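Local coordinates for protein titin (Homo sapiens, PDB 1WAA) that probably contributes to the passive elasticity of muscle as one immunoglobulin domain of the giant sarcomeric protein titin, which spans the half-sarcomere, at residues V15-F18 and V19-A23. Residues are numbered along the deposited sequence; the frame is centred on the assembly and turned at random.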
loop_
_atom_site.group_PDB
_atom_site.type_symbol
_atom_site.label_atom_id
_atom_site.label_comp_id
_atom_site.label_asym_id
_atom_site.label_seq_id
_atom_site.Cartn_x
_atom_site.Cartn_y
_atom_site.Cartn_z
ATOM N N VAL E 15 -20.558 -4.148 -19.019
ATOM C CA VAL E 15 -19.550 -4.004 -20.069
ATOM C C VAL E 15 -19.930 -4.934 -21.208
ATOM O O VAL E 15 -20.368 -6.071 -20.981
ATOM C CB VAL E 15 -18.127 -4.393 -19.562
ATOM C CG1 VAL E 15 -17.082 -4.346 -20.689
ATOM C CG2 VAL E 15 -17.706 -3.495 -18.391
ATOM N N GLU E 16 -19.797 -4.386 -22.450
ATOM C CA GLU E 16 -19.933 -5.331 -23.561
ATOM C C GLU E 16 -18.672 -5.300 -24.436
ATOM O O GLU E 16 -18.120 -4.229 -24.731
ATOM C CB GLU E 16 -21.154 -4.974 -24.432
ATOM C CG GLU E 16 -21.873 -3.671 -24.034
ATOM C CD GLU E 16 -22.430 -2.938 -25.273
ATOM O OE2 GLU E 16 -23.096 -3.549 -26.153
ATOM N N VAL E 17 -18.178 -6.501 -24.768
ATOM C CA VAL E 17 -16.983 -6.665 -25.585
ATOM C C VAL E 17 -17.282 -7.709 -26.639
ATOM O O VAL E 17 -18.211 -8.479 -26.483
ATOM C CB VAL E 17 -15.689 -7.075 -24.760
ATOM C CG1 VAL E 17 -15.261 -5.969 -23.769
ATOM C CG2 VAL E 17 -15.832 -8.426 -24.069
ATOM N N PHE E 18 -16.490 -7.720 -27.703
ATOM C CA PHE E 18 -16.531 -8.770 -28.713
ATOM C C PHE E 18 -15.595 -9.921 -28.328
ATOM O O PHE E 18 -14.691 -9.746 -27.505
ATOM C CB PHE E 18 -16.157 -8.192 -30.076
ATOM C CG PHE E 18 -17.185 -7.233 -30.626
ATOM C CD1 PHE E 18 -16.933 -5.865 -30.653
ATOM C CD2 PHE E 18 -18.412 -7.704 -31.122
ATOM C CE1 PHE E 18 -17.887 -4.974 -31.159
ATOM C CE2 PHE E 18 -19.366 -6.828 -31.633
ATOM C CZ PHE E 18 -19.107 -5.462 -31.650
ATOM N N VAL E 19 -15.822 -11.100 -28.910
ATOM C CA VAL E 19 -15.029 -12.279 -28.594
ATOM C C VAL E 19 -13.530 -12.000 -28.761
ATOM O O VAL E 19 -13.096 -11.439 -29.768
ATOM C CB VAL E 19 -15.485 -13.501 -29.428
ATOM C CG1 VAL E 19 -14.430 -14.623 -29.433
ATOM C CG2 VAL E 19 -16.833 -14.020 -28.922
ATOM N N GLY E 20 -12.749 -12.380 -27.752
ATOM C CA GLY E 20 -11.299 -12.273 -27.808
ATOM C C GLY E 20 -10.743 -10.966 -27.274
ATOM O O GLY E 20 -9.536 -10.835 -27.098
ATOM N N GLU E 21 -11.601 -9.987 -27.018
ATOM C CA GLU E 21 -11.112 -8.746 -26.446
ATOM C C GLU E 21 -11.207 -8.710 -24.925
ATOM O O GLU E 21 -11.711 -9.652 -24.301
ATOM C CB GLU E 21 -11.731 -7.508 -27.102
ATOM C CG GLU E 21 -13.209 -7.496 -27.386
ATOM C CD GLU E 21 -13.589 -6.413 -28.415
ATOM O OE1 GLU E 21 -14.390 -5.508 -28.069
ATOM O OE2 GLU E 21 -13.078 -6.439 -29.549
ATOM N N THR E 22 -10.704 -7.642 -24.323
ATOM C CA THR E 22 -10.699 -7.605 -22.879
ATOM C C THR E 22 -11.736 -6.657 -22.329
ATOM O O THR E 22 -12.051 -5.635 -22.939
ATOM C CB THR E 22 -9.277 -7.375 -22.275
ATOM O OG1 THR E 22 -9.216 -6.139 -21.551
ATOM C CG2 THR E 22 -8.215 -7.396 -23.342
ATOM N N ALA E 23 -12.277 -7.030 -21.183
ATOM C CA ALA E 23 -13.294 -6.265 -20.507
ATOM C C ALA E 23 -12.697 -5.839 -19.171
ATOM O O ALA E 23 -11.966 -6.607 -18.556
ATOM C CB ALA E 23 -14.554 -7.137 -20.300
#
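E21 folds back beside F18 across a type II beta turn, F18 to E21, that links strand 15-18, in one sheet of this I-set immunoglobulin sandwich, to strand 23-29 in the other. The backbone angles identify the turn: an extended V19 is followed by G20 with positive phi, where any side chain would jam against the preceding carbonyl oxygen. The bond from E21 N to F18 O (3.1 Å) is consistent with it, though less certain because F18 O is not well placed. A second bond runs from F18 N to E21 OE1 (3.1 Å); it is nearly straight at 177°, but reaches the oxygen from above the carboxylate plane. E21 can make it because chi1 of 44° sets CG between its own N and carbonyl carbon, and the extended chain beyond carries the carboxylate to the strand. Cut back to an alanine, this position would probably leave F18 N without its side-chain acceptor and V17 CB without the E21 CG methylene 3.6 Å away.

The tight side is buried: V17 CG1 lies 3.7 Å from A23 CB, which V15 CG1 also meets at 3.8 Å, while C67 and L88 touch A23. The outer side is open to solvent. There the exposed F18 ring, which also touches K91, stands alongside the E21 carboxylate, their planes 88° apart. Within the ring, the nearest atom to E21 is CD1, 3.6 Å from E21 OE1 at the ring edge.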